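PDB 5ZE8: cytochrome c552 from Thermochromatium tepidum, which carries five covalently attached hemes c and probably moves electrons at low potential in a thermophilic purple sulfur photosynthetic bacterium. Local coordinates for residues S64-D69 with G81-E86; C99-C102 with A107-D110; K134-I139 with C228-D233; Y354-D359 with L406-L411. All blocks are in the same frame, centred on the assembly; numbering follows the deposited sequence.

Contact 1: S64-D69 with G81-E86; sequences STALSD and GDPTAE. With HEC (heme c), chain E.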
# COMPACT_ATOMS: atom_id res chain seq x y z
N SER A 64 -2.26 0.45 -11.01
CA SER A 64 -2.96 -0.53 -10.13
C SER A 64 -3.65 -1.66 -10.83
O SER A 64 -4.04 -2.60 -10.18
CB SER A 64 -4.04 0.29 -9.33
OG SER A 64 -5.00 0.85 -10.13
N THR A 65 -3.76 -1.58 -12.17
CA THR A 65 -4.52 -2.60 -12.86
C THR A 65 -3.63 -3.77 -13.16
O THR A 65 -2.41 -3.69 -13.17
CB THR A 65 -5.22 -2.15 -14.14
OG1 THR A 65 -4.21 -2.11 -15.15
CG2 THR A 65 -5.91 -0.81 -14.01
N ALA A 66 -4.30 -4.89 -13.50
CA ALA A 66 -3.60 -6.06 -13.96
C ALA A 66 -2.78 -5.90 -15.21
O ALA A 66 -1.87 -6.70 -15.44
CB ALA A 66 -4.58 -7.16 -14.06
N LEU A 67 -3.01 -4.84 -15.96
CA LEU A 67 -2.18 -4.46 -17.13
C LEU A 67 -0.89 -3.84 -16.74
O LEU A 67 0.10 -3.94 -17.48
CB LEU A 67 -3.00 -3.55 -18.05
CG LEU A 67 -4.29 -4.21 -18.59
CD1 LEU A 67 -5.06 -3.20 -19.37
CD2 LEU A 67 -3.93 -5.45 -19.42
N SER A 68 -0.87 -3.13 -15.62
CA SER A 68 0.30 -2.27 -15.28
C SER A 68 1.13 -2.71 -14.10
O SER A 68 2.25 -2.18 -13.96
CB SER A 68 -0.10 -0.83 -15.00
OG SER A 68 -0.66 -0.21 -16.12
N ASP A 69 0.61 -3.56 -13.26
CA ASP A 69 1.39 -4.04 -12.12
C ASP A 69 1.53 -5.56 -12.35
O ASP A 69 0.54 -6.30 -12.25
CB ASP A 69 0.60 -3.82 -10.83
CG ASP A 69 1.27 -4.44 -9.65
OD1 ASP A 69 2.30 -5.05 -9.79
OD2 ASP A 69 0.71 -4.35 -8.54
N GLY A 81 -8.84 -14.06 -14.42
CA GLY A 81 -8.64 -14.33 -15.85
C GLY A 81 -8.05 -13.19 -16.59
O GLY A 81 -7.33 -12.34 -16.03
N ASP A 82 -8.25 -13.16 -17.91
CA ASP A 82 -7.58 -12.18 -18.77
C ASP A 82 -8.08 -10.75 -18.49
O ASP A 82 -9.28 -10.50 -18.62
CB ASP A 82 -7.91 -12.54 -20.20
CG ASP A 82 -7.12 -11.81 -21.22
OD1 ASP A 82 -6.70 -10.63 -21.05
OD2 ASP A 82 -6.89 -12.47 -22.31
N PRO A 83 -7.19 -9.80 -18.19
CA PRO A 83 -7.66 -8.42 -18.02
C PRO A 83 -8.04 -7.70 -19.29
O PRO A 83 -8.54 -6.59 -19.21
CB PRO A 83 -6.42 -7.72 -17.44
CG PRO A 83 -5.31 -8.55 -17.86
CD PRO A 83 -5.76 -9.94 -17.95
N THR A 84 -7.85 -8.36 -20.45
CA THR A 84 -8.27 -7.80 -21.74
C THR A 84 -9.57 -8.45 -22.24
O THR A 84 -9.94 -8.21 -23.38
CB THR A 84 -7.24 -8.00 -22.81
OG1 THR A 84 -7.00 -9.39 -22.92
CG2 THR A 84 -5.99 -7.27 -22.46
N ALA A 85 -10.26 -9.17 -21.39
CA ALA A 85 -11.52 -9.85 -21.74
C ALA A 85 -12.73 -9.20 -21.04
O ALA A 85 -12.65 -8.98 -19.82
CB ALA A 85 -11.43 -11.33 -21.47
N GLU A 86 -13.85 -9.03 -21.77
CA GLU A 86 -15.14 -8.71 -21.16
C GLU A 86 -15.76 -9.94 -20.51
O GLU A 86 -15.43 -11.10 -20.88
CB GLU A 86 -16.13 -8.09 -22.18
CG GLU A 86 -17.42 -7.55 -21.58
CD GLU A 86 -17.19 -6.50 -20.50
OE1 GLU A 86 -17.04 -6.90 -19.30
OE2 GLU A 86 -17.20 -5.29 -20.87
FE HEC E . -4.08 3.57 -2.21
CHA HEC E . -1.56 1.46 -3.12
CHB HEC E . -1.98 5.15 -0.02
CHC HEC E . -6.53 5.88 -1.60
CHD HEC E . -6.36 1.68 -4.01
NA HEC E . -2.17 3.34 -1.70
C1A HEC E . -1.25 2.42 -2.17
C2A HEC E . 0.04 2.60 -1.54
C3A HEC E . -0.15 3.60 -0.64
C4A HEC E . -1.48 4.12 -0.82
CMA HEC E . 0.90 4.21 0.29
CAA HEC E . 1.24 1.74 -1.72
CBA HEC E . 2.10 2.27 -2.87
CGA HEC E . 3.29 1.34 -3.11
O1A HEC E . 3.14 0.12 -3.32
O2A HEC E . 4.46 1.81 -3.20
NB HEC E . -4.20 5.19 -1.00
C1B HEC E . -3.27 5.66 -0.14
C2B HEC E . -3.81 6.77 0.58
C3B HEC E . -5.07 6.98 0.16
C4B HEC E . -5.30 6.01 -0.92
CMB HEC E . -3.05 7.53 1.66
CAB HEC E . -6.03 8.07 0.50
CBB HEC E . -5.46 9.39 0.41
NC HEC E . -5.99 3.76 -2.71
C1C HEC E . -6.83 4.74 -2.39
C2C HEC E . -8.20 4.58 -2.95
C3C HEC E . -8.13 3.39 -3.60
C4C HEC E . -6.78 2.87 -3.47
CMC HEC E . -9.38 5.51 -2.75
CAC HEC E . -9.22 2.63 -4.35
CBC HEC E . -10.11 3.32 -5.19
ND HEC E . -3.96 1.94 -3.29
C1D HEC E . -4.99 1.28 -3.95
C2D HEC E . -4.49 0.11 -4.66
C3D HEC E . -3.17 0.05 -4.44
C4D HEC E . -2.84 1.22 -3.59
CMD HEC E . -5.37 -0.79 -5.42
CAD HEC E . -2.21 -1.06 -4.96
CBD HEC E . -2.11 -1.11 -6.45
CGD HEC E . -1.09 -2.16 -6.87
O1D HEC E . -0.04 -2.42 -6.20
O2D HEC E . -1.32 -2.79 -7.95
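Pro83 meets Ala66 and Leu67 through carbon alone, which is striking in two loops rich in hydroxyls and carboxylates. The proline sets its CB against the methyl of Ala66, with Ala66 CB 3.9 Å from Pro83 CB. Its CG is met from another side by one branch of Leu67, with CD2 3.7 Å away. Leu67 CG stands anti to the carbonyl carbon (chi1 -60°), and this carries CD2 across the proline ring at a slant. The same methyl just reaches Thr84, where Leu67 CD2 and Thr84 CG2 are 4.1 Å apart. Polar groups are used within each loop instead. Thr65 forms an ST turn, its OG1 accepting from Leu67 N at 3.1 Å, while Thr65 O receives both Ser68 N and Asp69 N. Pro83 sits in a type I turn running from Asp82 to Ala85. The loops flank helix 70-79: Asp69 is its N-cap, bonded through OD1 to Ile71 N, and Tyr76 of this helix touches both Ala66 and Pro83. At the inner end of 64-69, Asp69 OD2 lies 2.6 Å from propionate oxygen O2D of the heme of chain E, and one of these two acids probably holds a proton. OD2 also lies near a propionate oxygen of another heme, so the ionisation of this acidic cluster is probably shifted, while the apolar patch joins the loops at the surface.

Contact 2: C99-C102 with A107-D110; sequences CLYC and AARD. With HEC (heme c), chain C.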
# COMPACT_ATOMS: atom_id res chain seq x y z
N CYS A 99 -11.70 -7.49 -7.27
CA CYS A 99 -10.45 -6.78 -7.41
C CYS A 99 -10.68 -5.40 -8.01
O CYS A 99 -9.98 -4.45 -7.73
CB CYS A 99 -9.48 -7.54 -8.28
SG CYS A 99 -9.51 -9.35 -8.18
N LEU A 100 -11.60 -5.33 -9.02
CA LEU A 100 -11.74 -4.12 -9.80
C LEU A 100 -12.28 -2.96 -8.97
O LEU A 100 -12.09 -1.80 -9.33
CB LEU A 100 -12.53 -4.37 -11.04
CG LEU A 100 -12.03 -5.47 -11.95
CD1 LEU A 100 -13.03 -5.73 -13.05
CD2 LEU A 100 -10.59 -5.32 -12.36
N TYR A 101 -13.03 -3.24 -7.89
CA TYR A 101 -13.58 -2.21 -7.07
C TYR A 101 -12.52 -1.29 -6.50
O TYR A 101 -12.78 -0.12 -6.22
CB TYR A 101 -14.47 -2.78 -5.96
CG TYR A 101 -15.65 -3.65 -6.39
CD1 TYR A 101 -16.47 -3.26 -7.40
CD2 TYR A 101 -15.90 -4.79 -5.74
CE1 TYR A 101 -17.51 -4.08 -7.79
CE2 TYR A 101 -16.98 -5.59 -6.06
CZ TYR A 101 -17.74 -5.19 -7.13
OH TYR A 101 -18.88 -6.03 -7.55
N CYS A 102 -11.36 -1.83 -6.30
CA CYS A 102 -10.17 -1.13 -5.71
C CYS A 102 -9.08 -0.87 -6.73
O CYS A 102 -8.48 0.18 -6.70
CB CYS A 102 -9.52 -1.85 -4.52
SG CYS A 102 -10.81 -2.21 -3.22
N ALA A 107 -13.61 1.08 -14.16
CA ALA A 107 -14.11 -0.14 -14.88
C ALA A 107 -15.22 -0.76 -14.04
O ALA A 107 -16.25 -1.06 -14.58
CB ALA A 107 -13.00 -1.12 -15.15
N ALA A 108 -15.01 -0.89 -12.72
CA ALA A 108 -16.06 -1.46 -11.90
C ALA A 108 -17.29 -0.53 -11.94
O ALA A 108 -18.41 -1.01 -12.00
CB ALA A 108 -15.54 -1.58 -10.54
N ARG A 109 -17.08 0.79 -12.00
CA ARG A 109 -18.24 1.72 -12.03
C ARG A 109 -19.08 1.56 -13.30
O ARG A 109 -20.31 1.75 -13.24
CB ARG A 109 -17.75 3.15 -11.92
CG ARG A 109 -18.86 4.17 -11.77
CD ARG A 109 -18.21 5.42 -11.34
NE ARG A 109 -19.15 6.51 -11.18
CZ ARG A 109 -18.81 7.66 -10.67
NH1 ARG A 109 -17.54 7.88 -10.29
NH2 ARG A 109 -19.79 8.60 -10.57
N ASP A 110 -18.45 1.11 -14.37
CA ASP A 110 -19.11 0.86 -15.65
C ASP A 110 -19.47 -0.62 -15.85
O ASP A 110 -19.94 -1.02 -16.95
CB ASP A 110 -18.18 1.35 -16.79
CG ASP A 110 -18.21 2.81 -16.96
OD1 ASP A 110 -19.07 3.49 -16.31
OD2 ASP A 110 -17.28 3.34 -17.65
FE HEC C . -5.45 -6.02 -4.18
CHA HEC C . -2.24 -4.96 -3.51
CHB HEC C . -4.18 -8.69 -5.85
CHC HEC C . -8.53 -7.25 -4.58
CHD HEC C . -6.73 -3.36 -2.51
NA HEC C . -3.66 -6.73 -4.59
C1A HEC C . -2.42 -6.13 -4.24
C2A HEC C . -1.32 -7.01 -4.55
C3A HEC C . -1.85 -8.06 -5.18
C4A HEC C . -3.26 -7.89 -5.18
CMA HEC C . -1.14 -9.26 -5.71
CAA HEC C . 0.12 -6.71 -4.39
CBA HEC C . 0.55 -5.81 -5.59
CGA HEC C . 1.97 -5.34 -5.63
O1A HEC C . 2.46 -4.68 -6.62
O2A HEC C . 2.77 -5.55 -4.67
NB HEC C . -6.19 -7.65 -5.15
C1B HEC C . -5.53 -8.57 -5.82
C2B HEC C . -6.47 -9.45 -6.45
C3B HEC C . -7.73 -9.14 -6.08
C4B HEC C . -7.53 -7.96 -5.19
CMB HEC C . -6.04 -10.59 -7.32
CAB HEC C . -9.03 -9.76 -6.38
CBB HEC C . -9.10 -11.17 -6.29
NC HEC C . -7.27 -5.44 -3.64
C1C HEC C . -8.50 -6.11 -3.82
C2C HEC C . -9.58 -5.41 -3.24
C3C HEC C . -9.07 -4.25 -2.70
C4C HEC C . -7.64 -4.30 -2.97
CMC HEC C . -11.01 -5.82 -3.30
CAC HEC C . -9.78 -3.17 -1.98
CBC HEC C . -10.56 -3.59 -0.87
ND HEC C . -4.67 -4.47 -3.29
C1D HEC C . -5.31 -3.44 -2.68
C2D HEC C . -4.40 -2.50 -2.09
C3D HEC C . -3.17 -2.96 -2.30
C4D HEC C . -3.33 -4.21 -3.05
CMD HEC C . -4.81 -1.29 -1.31
CAD HEC C . -1.85 -2.31 -1.89
CBD HEC C . -1.49 -2.94 -0.59
CGD HEC C . -0.14 -2.49 -0.03
O1D HEC C . 0.46 -1.55 -0.46
O2D HEC C . 0.40 -3.17 0.91
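Between the two cysteines of a CXXCH heme-attachment motif stand Leu100 and Tyr101, and both pack on Ala108 of the next short helix. The sequence Cys99-Leu100-Tyr101-Cys102 ties down the heme of chain C by two thioether bonds, Cys99 SG to CAB at 1.9 Å and Cys102 SG to CAC at 1.9 Å. The cysteines face the porphyrin, so the intervening pair is left to meet the protein behind it. Helices 100-103 and 105-109 follow each other closely along the chain, and the CA atoms of Tyr101 and Ala108 come within 5.5 Å. The short side chain of Ala108, a single methyl, lies at the point of closest approach. Leu100 offers backbone as well as side chain: its O lies 3.7 Å from Ala108 CB, and its CB 4.1 Å from the same methyl. Tyr101 starts out in the other direction, but with CG anti to the carbonyl carbon (chi1 -57°) the CD1 side of the ring returns to the methyl and meets it obliquely. Tyr76 of helix 70-79 also touches Cys99 and Leu100, and Asp110, just past the second helix, makes a salt bridge to Arg39. The buried core of the contact is thus a single methyl, with Ala108 CB 3.7 Å from Tyr101 CD1.

Contact 3: K134-I139 with C228-D233; sequences KTYNGI and CHDQRD. With HEC (heme c), chain E.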
# COMPACT_ATOMS: atom_id res chain seq x y z
N LYS A 134 -17.72 10.67 -2.87
CA LYS A 134 -18.45 11.73 -2.17
C LYS A 134 -18.67 11.49 -0.68
O LYS A 134 -18.30 12.33 0.13
CB LYS A 134 -19.73 12.07 -2.86
CG LYS A 134 -20.41 13.27 -2.25
CD LYS A 134 -21.67 13.58 -3.01
CE LYS A 134 -22.36 14.76 -2.39
NZ LYS A 134 -23.63 14.93 -3.15
N THR A 135 -19.20 10.32 -0.34
CA THR A 135 -19.54 10.06 1.09
C THR A 135 -19.13 8.64 1.40
O THR A 135 -19.59 7.71 0.75
CB THR A 135 -21.03 10.22 1.30
OG1 THR A 135 -21.47 11.52 0.84
CG2 THR A 135 -21.41 10.01 2.75
N TYR A 136 -18.30 8.49 2.39
CA TYR A 136 -17.87 7.18 2.82
C TYR A 136 -18.88 6.51 3.76
O TYR A 136 -19.19 7.03 4.82
CB TYR A 136 -16.56 7.25 3.51
CG TYR A 136 -15.95 5.91 3.96
CD1 TYR A 136 -15.86 4.86 3.13
CD2 TYR A 136 -15.52 5.73 5.27
CE1 TYR A 136 -15.31 3.67 3.53
CE2 TYR A 136 -14.97 4.52 5.69
CZ TYR A 136 -14.87 3.47 4.78
OH TYR A 136 -14.38 2.26 5.24
N ASN A 137 -19.39 5.37 3.31
CA ASN A 137 -20.47 4.59 4.04
C ASN A 137 -19.94 3.49 4.95
O ASN A 137 -20.73 2.89 5.66
CB ASN A 137 -21.48 4.05 3.08
CG ASN A 137 -22.18 5.17 2.35
OD1 ASN A 137 -22.58 6.15 2.98
ND2 ASN A 137 -22.29 5.05 1.05
N GLY A 138 -18.65 3.22 4.91
CA GLY A 138 -18.02 2.11 5.55
C GLY A 138 -18.04 0.88 4.71
O GLY A 138 -18.84 0.71 3.78
N ILE A 139 -17.12 -0.02 5.00
CA ILE A 139 -17.05 -1.25 4.26
C ILE A 139 -18.08 -2.31 4.61
O ILE A 139 -18.26 -3.25 3.85
CB ILE A 139 -15.60 -1.82 4.21
CG1 ILE A 139 -15.08 -2.11 5.56
CG2 ILE A 139 -14.68 -0.82 3.43
CD1 ILE A 139 -13.88 -3.02 5.58
N CYS A 228 -10.78 1.42 0.01
CA CYS A 228 -9.77 0.55 -0.61
C CYS A 228 -8.74 0.03 0.30
O CYS A 228 -8.10 -0.99 -0.05
CB CYS A 228 -9.08 1.30 -1.76
SG CYS A 228 -10.31 1.86 -2.98
N HIS A 229 -8.51 0.70 1.44
CA HIS A 229 -7.42 0.35 2.34
C HIS A 229 -7.81 -0.15 3.72
O HIS A 229 -6.89 -0.52 4.51
CB HIS A 229 -6.57 1.59 2.47
CG HIS A 229 -5.64 1.79 1.29
ND1 HIS A 229 -4.46 1.06 1.18
CD2 HIS A 229 -5.68 2.66 0.25
CE1 HIS A 229 -3.85 1.50 0.07
NE2 HIS A 229 -4.60 2.43 -0.52
N ASP A 230 -9.10 -0.20 4.07
CA ASP A 230 -9.51 -0.57 5.49
C ASP A 230 -9.24 -2.04 5.69
O ASP A 230 -8.45 -2.44 6.59
CB ASP A 230 -10.95 -0.16 5.77
CG ASP A 230 -11.46 -0.59 7.07
OD1 ASP A 230 -10.74 -1.06 7.90
OD2 ASP A 230 -12.70 -0.60 7.22
N GLN A 231 -9.84 -2.87 4.84
CA GLN A 231 -9.82 -4.33 5.12
C GLN A 231 -10.14 -5.08 3.86
O GLN A 231 -10.82 -4.53 3.01
CB GLN A 231 -10.79 -4.68 6.26
CG GLN A 231 -10.61 -6.07 6.83
CD GLN A 231 -11.22 -6.34 8.22
OE1 GLN A 231 -11.26 -5.48 9.11
NE2 GLN A 231 -11.67 -7.57 8.40
N ARG A 232 -9.57 -6.27 3.71
CA ARG A 232 -10.11 -7.21 2.76
C ARG A 232 -10.02 -8.55 3.34
O ARG A 232 -8.95 -8.89 3.89
CB ARG A 232 -9.32 -7.11 1.44
CG ARG A 232 -9.59 -8.32 0.54
CD ARG A 232 -8.98 -8.22 -0.84
NE ARG A 232 -9.22 -9.47 -1.59
CZ ARG A 232 -8.28 -10.16 -2.25
NH1 ARG A 232 -8.66 -11.25 -2.88
NH2 ARG A 232 -6.99 -9.82 -2.24
N ASP A 233 -11.12 -9.32 3.25
CA ASP A 233 -11.19 -10.65 3.85
C ASP A 233 -11.25 -11.69 2.78
O ASP A 233 -11.62 -11.43 1.62
CB ASP A 233 -12.44 -10.81 4.68
CG ASP A 233 -12.46 -9.99 5.94
OD1 ASP A 233 -11.50 -9.34 6.35
OD2 ASP A 233 -13.56 -10.02 6.59
FE HEC E . -4.08 3.57 -2.21
CHA HEC E . -1.56 1.46 -3.12
CHB HEC E . -1.98 5.15 -0.02
CHC HEC E . -6.53 5.88 -1.60
CHD HEC E . -6.36 1.68 -4.01
NA HEC E . -2.17 3.34 -1.70
C1A HEC E . -1.25 2.42 -2.17
C2A HEC E . 0.04 2.60 -1.54
C3A HEC E . -0.15 3.60 -0.64
C4A HEC E . -1.48 4.12 -0.82
CMA HEC E . 0.90 4.21 0.29
CAA HEC E . 1.24 1.74 -1.72
CBA HEC E . 2.10 2.27 -2.87
CGA HEC E . 3.29 1.34 -3.11
O1A HEC E . 3.14 0.12 -3.32
O2A HEC E . 4.46 1.81 -3.20
NB HEC E . -4.20 5.19 -1.00
C1B HEC E . -3.27 5.66 -0.14
C2B HEC E . -3.81 6.77 0.58
C3B HEC E . -5.07 6.98 0.16
C4B HEC E . -5.30 6.01 -0.92
CMB HEC E . -3.05 7.53 1.66
CAB HEC E . -6.03 8.07 0.50
CBB HEC E . -5.46 9.39 0.41
NC HEC E . -5.99 3.76 -2.71
C1C HEC E . -6.83 4.74 -2.39
C2C HEC E . -8.20 4.58 -2.95
C3C HEC E . -8.13 3.39 -3.60
C4C HEC E . -6.78 2.87 -3.47
CMC HEC E . -9.38 5.51 -2.75
CAC HEC E . -9.22 2.63 -4.35
CBC HEC E . -10.11 3.32 -5.19
ND HEC E . -3.96 1.94 -3.29
C1D HEC E . -4.99 1.28 -3.95
C2D HEC E . -4.49 0.11 -4.66
C3D HEC E . -3.17 0.05 -4.44
C4D HEC E . -2.84 1.22 -3.59
CMD HEC E . -5.37 -0.79 -5.42
CAD HEC E . -2.21 -1.06 -4.96
CBD HEC E . -2.11 -1.11 -6.45
CGD HEC E . -1.09 -2.16 -6.87
O1D HEC E . -0.04 -2.42 -6.20
O2D HEC E . -1.32 -2.79 -7.95
O HOH W 1 -13.31 2.24 7.59
O HOH W 2 -15.81 0.77 7.77
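Asp230 meets Tyr136, at the end of strand 133-136, and Ile139 in the loop after it, while Gln231 touches only Ile139 of that segment. Both directly follow the residues that hold the heme of chain E. Cys228 comes first, its SG joined to heme CAC by a covalent bond. His229 then binds the iron through NE2 at 2.1 Å, and His61 supplies the other protein ligand of that metal. Asp230 turns its carboxylate the opposite way, toward 134-139, with CG anti to the backbone N (chi1 174°). Its OD2 lies 3.2 Å from Ile139 CD1, a polar atom lying against a methyl. Toward Tyr136 the gap is filled by water. One water lies 2.6 Å from Tyr136 OH, in the plane of the ring, and donates weakly to Asp230 OD2 at 2.9 Å. A second water accepts from Ile139 N at 3.2 Å and also gives OD2 a long, weak bond. Ring and carboxylate are turned 75° apart, and the tyrosine carries Gly138 N over the centre of one face. Gln231 CB meets the same methyl, Ile139 CD1, at 3.6 Å, the two side chains crossing at about a right angle. Asp233 closes the segment by accepting Gln231 NE2 through the syn lone pair of OD1, a nearly straight bond of 2.7 Å. The heme-bearing end of helix 226-229 is therefore joined to 134-139 by aliphatic packing and by two bridging waters, which probably help stabilise the negative charge on OD2.

Contact 4: Y354-D359 with L406-L411; sequences YGLADD and LLWPSL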
# COMPACT_ATOMS: atom_id res chain seq x y z
N TYR A 354 2.84 -11.94 8.45
CA TYR A 354 1.49 -12.45 8.74
C TYR A 354 1.30 -13.75 8.00
O TYR A 354 1.76 -13.91 6.86
CB TYR A 354 0.49 -11.42 8.26
CG TYR A 354 -0.98 -11.79 8.49
CD1 TYR A 354 -1.46 -12.11 9.74
CD2 TYR A 354 -1.90 -11.76 7.41
CE1 TYR A 354 -2.82 -12.45 9.91
CE2 TYR A 354 -3.21 -12.08 7.58
CZ TYR A 354 -3.67 -12.42 8.80
OH TYR A 354 -5.02 -12.75 8.97
N GLY A 355 0.67 -14.73 8.61
CA GLY A 355 0.28 -15.94 7.87
C GLY A 355 -1.20 -16.19 8.16
O GLY A 355 -1.80 -15.58 9.13
N LEU A 356 -1.77 -17.05 7.30
CA LEU A 356 -3.12 -17.57 7.54
C LEU A 356 -3.04 -19.07 7.76
O LEU A 356 -2.03 -19.75 7.41
CB LEU A 356 -4.01 -17.25 6.37
CG LEU A 356 -3.96 -15.76 5.98
CD1 LEU A 356 -3.17 -15.56 4.72
CD2 LEU A 356 -5.35 -15.27 5.77
N ALA A 357 -4.11 -19.58 8.34
CA ALA A 357 -4.09 -20.95 8.83
C ALA A 357 -5.38 -21.65 8.57
O ALA A 357 -6.39 -21.01 8.26
CB ALA A 357 -3.79 -20.92 10.31
N ASP A 358 -5.33 -22.97 8.69
CA ASP A 358 -6.55 -23.83 8.60
C ASP A 358 -7.08 -24.07 9.99
O ASP A 358 -6.57 -23.48 10.94
CB ASP A 358 -6.25 -25.14 7.83
CG ASP A 358 -5.29 -26.09 8.54
OD1 ASP A 358 -4.67 -25.77 9.61
OD2 ASP A 358 -5.11 -27.21 7.95
N ASP A 359 -8.08 -24.95 10.16
CA ASP A 359 -8.67 -25.12 11.52
C ASP A 359 -7.67 -25.71 12.49
O ASP A 359 -7.77 -25.49 13.70
CB ASP A 359 -9.91 -26.00 11.47
CG ASP A 359 -11.08 -25.32 10.83
OD1 ASP A 359 -11.08 -24.07 10.71
OD2 ASP A 359 -12.06 -26.04 10.50
N LEU A 406 8.22 -7.38 -0.93
CA LEU A 406 6.84 -7.34 -1.43
C LEU A 406 6.07 -8.65 -1.33
O LEU A 406 4.86 -8.63 -1.18
CB LEU A 406 6.84 -6.88 -2.88
CG LEU A 406 7.24 -5.40 -3.08
CD1 LEU A 406 7.37 -5.16 -4.61
CD2 LEU A 406 6.24 -4.39 -2.55
N LEU A 407 6.78 -9.78 -1.41
CA LEU A 407 6.18 -11.10 -1.44
C LEU A 407 6.85 -12.08 -0.53
O LEU A 407 8.03 -11.97 -0.29
CB LEU A 407 6.24 -11.66 -2.86
CG LEU A 407 5.51 -10.88 -3.96
CD1 LEU A 407 5.89 -11.45 -5.34
CD2 LEU A 407 4.03 -10.98 -3.70
N TRP A 408 6.12 -13.06 -0.04
CA TRP A 408 6.69 -14.14 0.72
C TRP A 408 7.74 -14.89 -0.07
O TRP A 408 7.63 -15.00 -1.27
CB TRP A 408 5.61 -15.19 1.05
CG TRP A 408 4.54 -14.80 2.06
CD1 TRP A 408 4.69 -14.04 3.15
CD2 TRP A 408 3.15 -15.16 2.00
NE1 TRP A 408 3.49 -13.87 3.83
CE2 TRP A 408 2.53 -14.59 3.16
CE3 TRP A 408 2.37 -15.92 1.09
CZ2 TRP A 408 1.20 -14.70 3.42
CZ3 TRP A 408 1.03 -16.02 1.37
CH2 TRP A 408 0.45 -15.37 2.50
N PRO A 409 8.69 -15.52 0.65
CA PRO A 409 9.78 -16.23 -0.06
C PRO A 409 9.27 -17.38 -0.92
O PRO A 409 9.78 -17.56 -2.00
CB PRO A 409 10.68 -16.68 1.08
CG PRO A 409 9.91 -16.58 2.31
CD PRO A 409 8.89 -15.48 2.10
N SER A 410 8.23 -18.09 -0.47
CA SER A 410 7.54 -19.13 -1.24
C SER A 410 7.11 -18.59 -2.59
O SER A 410 7.27 -19.25 -3.62
CB SER A 410 6.34 -19.74 -0.51
OG SER A 410 5.29 -18.80 -0.20
N LEU A 411 6.59 -17.39 -2.60
CA LEU A 411 6.10 -16.82 -3.85
C LEU A 411 7.22 -16.34 -4.76
O LEU A 411 7.14 -16.48 -6.02
CB LEU A 411 5.15 -15.64 -3.58
CG LEU A 411 3.83 -16.00 -2.90
CD1 LEU A 411 3.13 -14.75 -2.44
CD2 LEU A 411 2.89 -16.80 -3.79
O HOH W 3 3.36 -11.51 5.68
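A chi1 of -70° puts CG of Trp408 anti to its carbonyl carbon, and chi2 of -36° then turns the indole so that its rim faces Tyr354 and Leu356. The tryptophan is the N-cap residue of helix 409-414, which follows strand 397-405 of a six-stranded antiparallel sheet. Its partners lie on strand 351-357 of that sheet, and both strands pair with 320-328. The contact therefore joins the start of a helix to a strand two places away. Tyr354 takes part through its backbone: its carbonyl O lies near the indole plane, at the edge, 3.6 Å from Trp408 CZ2. The phenol itself points elsewhere, where its OH bonds to Pro239 O. Two residues further along the strand, Leu356 extends a methyl to the far rim of the six-membered ring, and Leu356 CD1 stops 4.3 Å from Trp408 CH2, also near the plane. The indole thus meets strand 351-357 along one edge, from NE1 and CZ2 to CH2, and Tyr351 of the same strand touches it as well. Next to the tryptophan in sequence, Leu406 and Leu407 pack on Ile71, and Leu411 on Phe75, so the segment also reaches helix 70-79 in the heme-bearing part. Arg319 bonds to Leu406 O. The remaining link is an ordered water that bridges the two segments: it accepts from the backbone N of Tyr354 at 2.9 Å and from the indole NE1 of Trp408 at 3.0 Å.

In the fold
The four contacts follow one another along the chain without nesting. Contacts 1 and 2 lie in the cytochrome c554-like part, about 11 Å apart centre to centre. The centre of contact 3 is about 14 Å from that of contact 2, and the two touch, since Cys102 SG and Cys228 CA are packed 3.9 Å from each other; these cysteines serve different hemes. Contacts 1 and 3, with centres about 23 Å apart, share the heme of chain E. Contact 4, its centre about 24 to 26 Å from the others, lies between strand 351-357 of the antiparallel sheet and the start of helix 409-414. Helix 70-79 borders contacts 1, 2 and 4, consistent with a heme-bearing part joined to a beta-rich C-terminal part.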